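Cytochrome c, putative (Shewanella oneidensis, PDB 1SP3) carries eight c-type hemes and probably acts as a respiratory oxidoreductase that reduces tetrathionate. Local coordinates at residues T246-D251 against P328-T333; I60-V65 against T392-R397. One frame throughout, in Å; residues are numbered along the deposited sequence.

Contact 1: residues T246-D251 against P328-T333; sequences TKMQWD and PFKVHT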
ATOM      1  N   THR A 246      13.810  -2.772  -0.840  1.00 31.41           N
ATOM      2  CA  THR A 246      12.440  -3.238  -0.642  1.00 32.59           C
ATOM      3  C   THR A 246      12.417  -4.696  -0.869  1.00 31.58           C
ATOM      4  O   THR A 246      13.253  -5.262  -1.659  1.00 31.52           O
ATOM      5  CB  THR A 246      11.450  -2.858  -1.774  1.00 33.42           C
ATOM      6  OG1 THR A 246      12.145  -2.454  -2.976  1.00 37.59           O
ATOM      7  CG2 THR A 246      10.548  -1.921  -1.387  1.00 31.83           C
ATOM      8  N   LYS A 247      11.379  -5.306  -0.315  1.00 30.29           N
ATOM      9  CA  LYS A 247      11.204  -6.738  -0.512  1.00 31.60           C
ATOM     10  C   LYS A 247      10.605  -6.981  -1.897  1.00 31.30           C
ATOM     11  O   LYS A 247       9.610  -6.356  -2.249  1.00 31.00           O
ATOM     12  CB  LYS A 247      10.322  -7.250   0.583  1.00 32.74           C
ATOM     13  CG  LYS A 247      10.258  -8.767   0.693  1.00 35.21           C
ATOM     14  CD  LYS A 247       9.444  -9.160   1.944  1.00 36.07           C
ATOM     15  CE  LYS A 247      10.191  -8.771   3.200  1.00 36.48           C
ATOM     16  NZ  LYS A 247       9.315  -9.101   4.402  1.00 38.87           N
ATOM     17  N   MET A 248      11.230  -7.853  -2.660  1.00 29.79           N
ATOM     18  CA  MET A 248      10.755  -8.207  -3.976  1.00 32.15           C
ATOM     19  C   MET A 248      10.116  -9.607  -3.992  1.00 32.57           C
ATOM     20  O   MET A 248       9.219  -9.866  -4.802  1.00 34.95           O
ATOM     21  CB  MET A 248      11.885  -8.098  -5.020  1.00 30.96           C
ATOM     22  CG  MET A 248      12.436  -6.605  -5.144  1.00 30.72           C
ATOM     23  SD  MET A 248      11.206  -5.351  -5.789  1.00 37.35           S
ATOM     24  CE  MET A 248      10.781  -5.943  -7.519  1.00 34.90           C
ATOM     25  N   GLN A 249      10.525 -10.483  -3.098  1.00 31.96           N
ATOM     26  CA  GLN A 249       9.920 -11.859  -3.025  1.00 31.87           C
ATOM     27  C   GLN A 249       9.783 -12.278  -1.597  1.00 29.89           C
ATOM     28  O   GLN A 249      10.628 -11.959  -0.805  1.00 29.80           O
ATOM     29  CB  GLN A 249      10.784 -12.907  -3.693  1.00 31.53           C
ATOM     30  CG  GLN A 249      11.320 -12.437  -5.064  1.00 37.33           C
ATOM     31  CD  GLN A 249      12.120 -13.485  -5.783  1.00 40.31           C
ATOM     32  OE1 GLN A 249      13.067 -13.139  -6.520  1.00 44.08           O
ATOM     33  NE2 GLN A 249      11.788 -14.765  -5.551  1.00 36.08           N
ATOM     34  N   TRP A 250       8.700 -12.990  -1.301  1.00 29.79           N
ATOM     35  CA  TRP A 250       8.428 -13.577   0.015  1.00 29.25           C
ATOM     36  C   TRP A 250       7.856 -15.003  -0.244  1.00 30.58           C
ATOM     37  O   TRP A 250       6.657 -15.181  -0.563  1.00 28.73           O
ATOM     38  CB  TRP A 250       7.391 -12.744   0.780  1.00 28.25           C
ATOM     39  CG  TRP A 250       7.227 -13.098   2.223  1.00 30.35           C
ATOM     40  CD1 TRP A 250       7.391 -14.357   2.837  1.00 29.26           C
ATOM     41  CD2 TRP A 250       6.799 -12.198   3.264  1.00 28.45           C
ATOM     42  NE1 TRP A 250       7.075 -14.241   4.171  1.00 33.39           N
ATOM     43  CE2 TRP A 250       6.721 -12.934   4.453  1.00 31.14           C
ATOM     44  CE3 TRP A 250       6.457 -10.844   3.288  1.00 30.96           C
ATOM     45  CZ2 TRP A 250       6.354 -12.363   5.656  1.00 30.71           C
ATOM     46  CZ3 TRP A 250       6.110 -10.263   4.483  1.00 33.24           C
ATOM     47  CH2 TRP A 250       6.043 -11.023   5.653  1.00 35.65           C
ATOM     48  N   ASP A 251       8.729 -15.995  -0.012  1.00 30.97           N
ATOM     49  CA  ASP A 251       8.397 -17.394  -0.050  1.00 31.37           C
ATOM     50  C   ASP A 251       8.142 -17.916   1.366  1.00 31.61           C
ATOM     51  O   ASP A 251       9.110 -18.197   2.166  1.00 32.63           O
ATOM     52  CB  ASP A 251       9.588 -18.141  -0.679  1.00 32.20           C
ATOM     53  CG  ASP A 251       9.295 -19.617  -0.930  1.00 34.28           C
ATOM     54  OD1 ASP A 251       8.232 -20.132  -0.473  1.00 29.45           O
ATOM     55  OD2 ASP A 251      10.080 -20.306  -1.634  1.00 37.96           O
ATOM     56  N   PRO A 328       3.835   2.613 -14.547  1.00 25.21           N
ATOM     57  CA  PRO A 328       4.856   1.857 -13.837  1.00 24.17           C
ATOM     58  C   PRO A 328       4.328   1.269 -12.543  1.00 25.15           C
ATOM     59  O   PRO A 328       3.529   1.875 -11.810  1.00 24.79           O
ATOM     60  CB  PRO A 328       5.873   2.945 -13.447  1.00 22.26           C
ATOM     61  CG  PRO A 328       5.021   4.133 -13.178  1.00 24.94           C
ATOM     62  CD  PRO A 328       3.751   4.007 -14.019  1.00 25.55           C
ATOM     63  N   PHE A 329       4.868   0.108 -12.225  1.00 24.15           N
ATOM     64  CA  PHE A 329       4.351  -0.664 -11.143  1.00 26.04           C
ATOM     65  C   PHE A 329       5.473  -1.365 -10.377  1.00 25.39           C
ATOM     66  O   PHE A 329       6.476  -1.817 -10.964  1.00 27.06           O
ATOM     67  CB  PHE A 329       3.426  -1.767 -11.693  1.00 24.79           C
ATOM     68  CG  PHE A 329       2.122  -1.260 -12.184  1.00 29.21           C
ATOM     69  CD1 PHE A 329       1.973  -0.855 -13.533  1.00 27.16           C
ATOM     70  CD2 PHE A 329       1.040  -1.148 -11.306  1.00 28.97           C
ATOM     71  CE1 PHE A 329       0.784  -0.430 -13.990  1.00 28.96           C
ATOM     72  CE2 PHE A 329      -0.184  -0.666 -11.756  1.00 26.80           C
ATOM     73  CZ  PHE A 329      -0.288  -0.294 -13.118  1.00 30.34           C
ATOM     74  N   LYS A 330       5.257  -1.499  -9.092  1.00 25.15           N
ATOM     75  CA  LYS A 330       6.054  -2.394  -8.312  1.00 25.48           C
ATOM     76  C   LYS A 330       5.341  -3.753  -8.208  1.00 27.02           C
ATOM     77  O   LYS A 330       4.085  -3.841  -7.997  1.00 26.41           O
ATOM     78  CB  LYS A 330       6.357  -1.842  -6.915  1.00 27.04           C
ATOM     79  CG  LYS A 330       6.903  -2.986  -6.019  1.00 25.01           C
ATOM     80  CD  LYS A 330       7.413  -2.533  -4.704  1.00 37.86           C
ATOM     81  CE  LYS A 330       8.166  -3.771  -4.031  1.00 39.90           C
ATOM     82  NZ  LYS A 330       7.701  -3.932  -2.652  1.00 39.57           N
ATOM     83  N   VAL A 331       6.115  -4.811  -8.414  1.00 25.97           N
ATOM     84  CA  VAL A 331       5.520  -6.146  -8.483  1.00 28.66           C
ATOM     85  C   VAL A 331       6.213  -7.033  -7.444  1.00 29.65           C
ATOM     86  O   VAL A 331       7.435  -7.134  -7.430  1.00 33.50           O
ATOM     87  CB  VAL A 331       5.725  -6.775  -9.869  1.00 27.83           C
ATOM     88  CG1 VAL A 331       5.224  -8.261  -9.894  1.00 27.42           C
ATOM     89  CG2 VAL A 331       5.046  -5.873 -11.002  1.00 26.72           C
ATOM     90  N   HIS A 332       5.472  -7.580  -6.526  1.00 28.72           N
ATOM     91  CA  HIS A 332       6.073  -8.407  -5.478  1.00 29.89           C
ATOM     92  C   HIS A 332       5.638  -9.888  -5.750  1.00 29.76           C
ATOM     93  O   HIS A 332       4.477 -10.086  -6.100  1.00 29.04           O
ATOM     94  CB  HIS A 332       5.552  -7.943  -4.140  1.00 28.85           C
ATOM     95  CG  HIS A 332       6.064  -8.761  -2.994  1.00 32.57           C
ATOM     96  ND1 HIS A 332       5.244  -9.534  -2.209  1.00 27.73           N
ATOM     97  CD2 HIS A 332       7.312  -8.883  -2.469  1.00 35.32           C
ATOM     98  CE1 HIS A 332       5.953 -10.085  -1.235  1.00 33.14           C
ATOM     99  NE2 HIS A 332       7.217  -9.721  -1.384  1.00 31.00           N
ATOM    100  N   THR A 333       6.575 -10.869  -5.715  1.00 28.92           N
ATOM    101  CA  THR A 333       6.194 -12.250  -5.936  1.00 29.42           C
ATOM    102  C   THR A 333       6.419 -13.084  -4.689  1.00 28.66           C
ATOM    103  O   THR A 333       7.038 -12.631  -3.760  1.00 30.05           O
ATOM    104  CB  THR A 333       6.879 -12.866  -7.126  1.00 29.02           C
ATOM    105  OG1 THR A 333       8.261 -12.853  -6.918  1.00 27.10           O
ATOM    106  CG2 THR A 333       6.735 -11.958  -8.414  1.00 29.00           C
TER
HETATM  107  O   HOH W   1       9.725  -9.452  -8.050  1.00 66.08           O
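Gln249 and Thr333 pair as neighbours on two parallel strands, their CA atoms 4.7 Å apart. Thr333 grips the other strand twice. Thr333 N donates to Met248 O at 3.0 Å, and Thr333 O accepts from Trp250 N, also at 3.0 Å. The same Thr333 O is met by Gln249 CA, at 3.1 Å, in a CA-H...O contact. The side chains of Gln249 and Thr333 lie side by side and point the same way, with Gln249 CG 3.6 Å from Thr333 OG1.

With CG anti to the backbone N (chi1 178°), the His332 ring is carried to strand 246-251, and His332 CE1 comes within 3.6 Å of Trp250 CB. Its ND1 is hydrogen-bonded to Asn62 OD1, and the ring stacks on Phe63.

Lys330 reaches across as an extended chain that bends at chi4 (-131°). Lys330 NZ bonds Lys247 O at 3.1 Å, in the carbonyl plane, and also Lys153 O. Met248 SD packs against Lys330 CE at 3.9 Å.

Strand 246-251 has strand 276-281 as its other neighbour. There Met248 and Gln249 both face Val279. This is a classic beta bulge, set in a mixed beta-sheet.

Contact 2: residues I60-V65 against T392-R397; sequences INNFCV and TEMWWR. With HEC (heme c), chain D; SCN (thiocyanate ion), chain B.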
ATOM      1  N   ILE A  60      -6.584  -9.473   0.318  1.00 30.96           N
ATOM      2  CA  ILE A  60      -5.548 -10.528   0.475  1.00 30.22           C
ATOM      3  C   ILE A  60      -4.284 -10.074  -0.284  1.00 30.08           C
ATOM      4  O   ILE A  60      -4.387  -9.669  -1.474  1.00 29.39           O
ATOM      5  CB  ILE A  60      -6.119 -11.873  -0.046  1.00 30.96           C
ATOM      6  CG1 ILE A  60      -7.223 -12.289   0.928  1.00 33.63           C
ATOM      7  CG2 ILE A  60      -5.094 -13.022  -0.043  1.00 30.89           C
ATOM      8  CD1 ILE A  60      -7.937 -13.662   0.590  1.00 40.11           C
ATOM      9  N   ASN A  61      -3.115 -10.122   0.377  1.00 28.63           N
ATOM     10  CA  ASN A  61      -1.844  -9.771  -0.292  1.00 28.51           C
ATOM     11  C   ASN A  61      -0.842 -10.879  -0.119  1.00 28.85           C
ATOM     12  O   ASN A  61      -1.167 -11.926   0.486  1.00 28.56           O
ATOM     13  CB  ASN A  61      -1.300  -8.382   0.143  1.00 29.08           C
ATOM     14  CG  ASN A  61      -0.702  -8.373   1.582  1.00 30.64           C
ATOM     15  OD1 ASN A  61      -0.325  -9.430   2.148  1.00 29.88           O
ATOM     16  ND2 ASN A  61      -0.521  -7.150   2.140  1.00 28.26           N
ATOM     17  N   ASN A  62       0.338 -10.751  -0.742  1.00 30.25           N
ATOM     18  CA  ASN A  62       1.375 -11.792  -0.607  1.00 30.10           C
ATOM     19  C   ASN A  62       2.524 -11.391   0.362  1.00 31.11           C
ATOM     20  O   ASN A  62       3.680 -11.869   0.275  1.00 30.26           O
ATOM     21  CB  ASN A  62       1.895 -12.328  -1.953  1.00 29.36           C
ATOM     22  CG  ASN A  62       2.488 -11.226  -2.876  1.00 30.72           C
ATOM     23  OD1 ASN A  62       2.705 -10.075  -2.443  1.00 27.09           O
ATOM     24  ND2 ASN A  62       2.715 -11.568  -4.165  1.00 20.42           N
ATOM     25  N   PHE A  63       2.195 -10.493   1.292  1.00 32.48           N
ATOM     26  CA  PHE A  63       3.137 -10.100   2.356  1.00 32.94           C
ATOM     27  C   PHE A  63       2.613 -10.832   3.601  1.00 33.12           C
ATOM     28  O   PHE A  63       2.677 -12.097   3.655  1.00 32.78           O
ATOM     29  CB  PHE A  63       3.107  -8.581   2.529  1.00 33.70           C
ATOM     30  CG  PHE A  63       3.952  -7.832   1.507  1.00 37.39           C
ATOM     31  CD1 PHE A  63       3.357  -7.225   0.396  1.00 40.62           C
ATOM     32  CD2 PHE A  63       5.332  -7.750   1.653  1.00 36.88           C
ATOM     33  CE1 PHE A  63       4.134  -6.576  -0.542  1.00 38.96           C
ATOM     34  CE2 PHE A  63       6.107  -7.094   0.749  1.00 36.05           C
ATOM     35  CZ  PHE A  63       5.524  -6.485  -0.344  1.00 38.09           C
ATOM     36  N   CYS A  64       1.944 -10.094   4.501  1.00 32.82           N
ATOM     37  CA  CYS A  64       1.322 -10.705   5.674  1.00 33.37           C
ATOM     38  C   CYS A  64       0.007 -11.390   5.401  1.00 33.72           C
ATOM     39  O   CYS A  64      -0.571 -12.029   6.307  1.00 34.53           O
ATOM     40  CB  CYS A  64       1.295  -9.710   6.887  1.00 35.71           C
ATOM     41  SG  CYS A  64       3.033  -9.325   7.529  1.00 42.66           S
ATOM     42  N   VAL A  65      -0.517 -11.240   4.179  1.00 30.97           N
ATOM     43  CA  VAL A  65      -1.714 -11.985   3.751  1.00 30.07           C
ATOM     44  C   VAL A  65      -3.032 -11.289   4.118  1.00 30.05           C
ATOM     45  O   VAL A  65      -3.758 -10.821   3.235  1.00 29.60           O
ATOM     46  CB  VAL A  65      -1.728 -13.470   4.223  1.00 30.40           C
ATOM     47  CG1 VAL A  65      -2.924 -14.228   3.570  1.00 28.47           C
ATOM     48  CG2 VAL A  65      -0.418 -14.187   3.802  1.00 29.49           C
ATOM     49  N   THR A 392       2.419 -16.565  -6.294  1.00 26.33           N
ATOM     50  CA  THR A 392       1.589 -15.383  -6.527  1.00 26.23           C
ATOM     51  C   THR A 392       2.413 -14.246  -7.011  1.00 27.02           C
ATOM     52  O   THR A 392       3.624 -14.287  -6.926  1.00 27.89           O
ATOM     53  CB  THR A 392       0.942 -14.851  -5.229  1.00 26.06           C
ATOM     54  OG1 THR A 392       1.988 -14.369  -4.381  1.00 26.85           O
ATOM     55  CG2 THR A 392       0.212 -16.010  -4.406  1.00 25.72           C
ATOM     56  N   GLU A 393       1.739 -13.246  -7.585  1.00 29.07           N
ATOM     57  CA  GLU A 393       2.345 -11.961  -7.871  1.00 29.67           C
ATOM     58  C   GLU A 393       1.331 -10.929  -7.519  1.00 28.95           C
ATOM     59  O   GLU A 393       0.088 -11.187  -7.571  1.00 28.40           O
ATOM     60  CB  GLU A 393       2.844 -11.867  -9.325  1.00 31.97           C
ATOM     61  CG  GLU A 393       1.839 -11.505 -10.439  1.00 37.91           C
ATOM     62  CD  GLU A 393       2.564 -11.399 -11.788  1.00 45.15           C
ATOM     63  OE1 GLU A 393       3.681 -11.940 -11.887  1.00 50.93           O
ATOM     64  OE2 GLU A 393       2.085 -10.734 -12.709  1.00 39.84           O
ATOM     65  N   MET A 394       1.810  -9.742  -7.163  1.00 28.76           N
ATOM     66  CA  MET A 394       0.914  -8.641  -6.803  1.00 28.37           C
ATOM     67  C   MET A 394       1.480  -7.306  -7.322  1.00 28.97           C
ATOM     68  O   MET A 394       2.671  -7.097  -7.262  1.00 27.81           O
ATOM     69  CB  MET A 394       0.771  -8.572  -5.316  1.00 28.90           C
ATOM     70  CG  MET A 394      -0.295  -7.521  -4.906  1.00 32.84           C
ATOM     71  SD  MET A 394      -1.031  -8.083  -3.335  1.00 36.70           S
ATOM     72  CE  MET A 394      -2.057  -6.513  -2.952  1.00 30.55           C
ATOM     73  N   TRP A 395       0.608  -6.432  -7.822  1.00 28.02           N
ATOM     74  CA  TRP A 395       0.942  -5.185  -8.558  1.00 28.56           C
ATOM     75  C   TRP A 395       0.541  -3.986  -7.733  1.00 28.96           C
ATOM     76  O   TRP A 395      -0.555  -3.983  -7.213  1.00 29.07           O
ATOM     77  CB  TRP A 395       0.226  -5.126  -9.902  1.00 26.09           C
ATOM     78  CG  TRP A 395       0.799  -6.143 -10.836  1.00 26.27           C
ATOM     79  CD1 TRP A 395       0.764  -7.508 -10.671  1.00 24.29           C
ATOM     80  CD2 TRP A 395       1.615  -5.906 -12.006  1.00 25.69           C
ATOM     81  NE1 TRP A 395       1.467  -8.127 -11.669  1.00 26.46           N
ATOM     82  CE2 TRP A 395       1.983  -7.180 -12.521  1.00 22.38           C
ATOM     83  CE3 TRP A 395       2.016  -4.745 -12.698  1.00 24.19           C
ATOM     84  CZ2 TRP A 395       2.798  -7.347 -13.644  1.00 25.19           C
ATOM     85  CZ3 TRP A 395       2.752  -4.879 -13.877  1.00 21.42           C
ATOM     86  CH2 TRP A 395       3.167  -6.180 -14.331  1.00 30.54           C
ATOM     87  N   TRP A 396       1.451  -3.023  -7.561  1.00 28.10           N
ATOM     88  CA  TRP A 396       1.122  -1.758  -6.913  1.00 28.62           C
ATOM     89  C   TRP A 396       1.661  -0.681  -7.795  1.00 27.07           C
ATOM     90  O   TRP A 396       2.798  -0.795  -8.268  1.00 27.20           O
ATOM     91  CB  TRP A 396       1.867  -1.539  -5.572  1.00 29.54           C
ATOM     92  CG  TRP A 396       1.392  -2.334  -4.453  1.00 35.02           C
ATOM     93  CD1 TRP A 396       0.435  -2.007  -3.510  1.00 38.95           C
ATOM     94  CD2 TRP A 396       1.839  -3.625  -4.143  1.00 36.35           C
ATOM     95  NE1 TRP A 396       0.295  -3.046  -2.612  1.00 40.68           N
ATOM     96  CE2 TRP A 396       1.134  -4.059  -2.996  1.00 41.07           C
ATOM     97  CE3 TRP A 396       2.742  -4.489  -4.740  1.00 38.65           C
ATOM     98  CZ2 TRP A 396       1.300  -5.342  -2.457  1.00 42.55           C
ATOM     99  CZ3 TRP A 396       2.920  -5.704  -4.218  1.00 45.22           C
ATOM    100  CH2 TRP A 396       2.214  -6.133  -3.051  1.00 40.49           C
ATOM    101  N   ARG A 397       0.891   0.397  -7.905  1.00 26.14           N
ATOM    102  CA  ARG A 397       1.241   1.550  -8.716  1.00 26.98           C
ATOM    103  C   ARG A 397       2.417   2.278  -8.099  1.00 26.56           C
ATOM    104  O   ARG A 397       2.480   2.408  -6.890  1.00 26.60           O
ATOM    105  CB  ARG A 397       0.078   2.535  -8.741  1.00 25.29           C
ATOM    106  CG  ARG A 397      -1.110   1.928  -9.438  1.00 30.95           C
ATOM    107  CD  ARG A 397      -2.164   2.890  -9.741  1.00 35.18           C
ATOM    108  NE  ARG A 397      -1.555   3.974 -10.568  1.00 39.10           N
ATOM    109  CZ  ARG A 397      -2.120   5.176 -10.725  1.00 37.52           C
ATOM    110  NH1 ARG A 397      -3.275   5.458 -10.119  1.00 34.64           N
ATOM    111  NH2 ARG A 397      -1.527   6.105 -11.463  1.00 40.04           N
TER
HETATM  112 FE   HEC D 802      -0.971  -3.152   6.020  1.00 38.45          FE
HETATM  113  CHA HEC D 802      -2.506  -2.020   3.067  1.00 34.58           C
HETATM  114  CHB HEC D 802      -2.224  -6.316   5.433  1.00 29.55           C
HETATM  115  CHC HEC D 802       0.277  -4.242   9.011  1.00 35.09           C
HETATM  116  CHD HEC D 802       0.433  -0.111   6.559  1.00 29.90           C
HETATM  117  NA  HEC D 802      -2.140  -4.060   4.491  1.00 34.62           N
HETATM  118  C1A HEC D 802      -2.671  -3.398   3.372  1.00 35.83           C
HETATM  119  C2A HEC D 802      -3.412  -4.391   2.595  1.00 33.91           C
HETATM  120  C3A HEC D 802      -3.350  -5.589   3.244  1.00 32.40           C
HETATM  121  C4A HEC D 802      -2.539  -5.386   4.454  1.00 32.87           C
HETATM  122  CMA HEC D 802      -4.025  -6.940   2.743  1.00 29.58           C
HETATM  123  CAA HEC D 802      -4.133  -4.104   1.222  1.00 31.77           C
HETATM  124  CBA HEC D 802      -3.304  -4.667   0.037  1.00 32.10           C
HETATM  125  CGA HEC D 802      -1.828  -4.191   0.114  1.00 37.92           C
HETATM  126  O1A HEC D 802      -0.960  -5.022   0.515  1.00 29.65           O
HETATM  127  O2A HEC D 802      -1.425  -2.979  -0.165  1.00 41.71           O
HETATM  128  NB  HEC D 802      -0.952  -4.918   7.056  1.00 31.89           N
HETATM  129  C1B HEC D 802      -1.598  -6.100   6.624  1.00 31.52           C
HETATM  130  C2B HEC D 802      -1.475  -7.109   7.651  1.00 30.78           C
HETATM  131  C3B HEC D 802      -0.741  -6.534   8.637  1.00 31.42           C
HETATM  132  C4B HEC D 802      -0.433  -5.149   8.263  1.00 31.75           C
HETATM  133  CMB HEC D 802      -2.051  -8.558   7.515  1.00 27.79           C
HETATM  134  CAB HEC D 802      -0.308  -7.138   9.998  1.00 29.51           C
HETATM  135  CBB HEC D 802       0.037  -8.466  10.126  1.00 33.41           C
HETATM  136  NC  HEC D 802       0.236  -2.305   7.571  1.00 35.03           N
HETATM  137  C1C HEC D 802       0.618  -2.949   8.710  1.00 32.66           C
HETATM  138  C2C HEC D 802       1.421  -2.049   9.489  1.00 35.01           C
HETATM  139  C3C HEC D 802       1.499  -0.866   8.785  1.00 35.42           C
HETATM  140  C4C HEC D 802       0.719  -1.029   7.563  1.00 32.90           C
HETATM  141  CMC HEC D 802       2.017  -2.463  10.869  1.00 30.16           C
HETATM  142  CAC HEC D 802       2.264   0.456   9.187  1.00 35.36           C
HETATM  143  CBC HEC D 802       3.614   0.558   9.460  1.00 30.38           C
HETATM  144  ND  HEC D 802      -0.999  -1.325   4.948  1.00 32.67           N
HETATM  145  C1D HEC D 802      -0.423  -0.194   5.482  1.00 27.38           C
HETATM  146  C2D HEC D 802      -0.853   0.922   4.606  1.00 29.59           C
HETATM  147  C3D HEC D 802      -1.770   0.353   3.516  1.00 31.73           C
HETATM  148  C4D HEC D 802      -1.808  -1.063   3.811  1.00 30.32           C
HETATM  149  CMD HEC D 802      -0.459   2.391   4.764  1.00 24.08           C
HETATM  150  CAD HEC D 802      -2.447   1.117   2.309  1.00 36.93           C
HETATM  151  CBD HEC D 802      -1.450   1.072   1.146  1.00 47.49           C
HETATM  152  CGD HEC D 802      -1.841   1.960  -0.058  1.00 56.95           C
HETATM  153  O1D HEC D 802      -0.868   2.402  -0.714  1.00 61.13           O
HETATM  154  O2D HEC D 802      -3.042   2.256  -0.459  1.00 55.63           O
HETATM  155  S   SCN B 810       0.929  -3.668   4.693  1.00 39.37           S
HETATM  156  C   SCN B 810       1.220  -5.314   4.750  1.00 42.53           C
HETATM  157  N   SCN B 810       1.343  -6.471   4.847  1.00 41.34           N
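The loop at Asn62 meets the strand at Thr392 with the two chain directions 90° apart, their CA atoms 6.9 Å from each other. The loop contains an Asx turn at Asn61. Asn61 OD1 accepts from Phe63 N at 2.9 Å and also from Val65 N, and the two donors come from opposite faces of the amide. With both bonds on OD1, the side-chain amide of Asn61 is held in place.

Asn62 makes the polar link to the strand. Asn62 ND2 donates to Thr392 OG1 at 2.9 Å, and the hydroxyl oxygen lies in the amide plane. Asn62 OD1 is hydrogen-bonded to His332 ND1. Met394 has CG anti to its backbone N (chi1 -174°). Beyond CG its chain runs extended toward the loop, and Met394 SD packs on Asn61 CB at 3.5 Å. Its CG also lies over one face of the Trp396 indole, toward the rim. Phe63 and Trp396 reach toward each other tip to tip, with their rings oblique.

Both segments line the pocket of one heme c. A thiocyanate, probably from the crystallisation liquor, sits on the heme iron, with thiocyanate S 2.4 Å from heme FE. Asn61 ND2 makes a weak bond to the thiocyanate N. Asn61 ND2 bonds more strongly to heme propionate O1A, at 2.7 Å. Lys153 NZ is a further hydrogen-bond donor to this heme. Trp396 NE1 donates to the other propionate oxygen, heme O2A, at 3.0 Å, nearly straight at 175°.

In the fold
The two contacts lie close together, with centres about 8 Å apart. They share one mixed beta-sheet, in which strand 325-339 runs beside both 246-251, in parallel, and 387-397, antiparallel. Along the chain the order is 60-65, 246-251, 328-333 and 392-397, so contact 1 falls within the span that contact 2 joins. The contacts touch directly: Lys330 N lies 2.7 Å from Trp396 O, a probable hydrogen bond, and His332 CB packs on Trp396 CZ3. Contact 2 ties an early loop, in the part of the sequence related to cytochrome c554, to these later strands. Strands and loop together thus form part of the wall of a heme pocket.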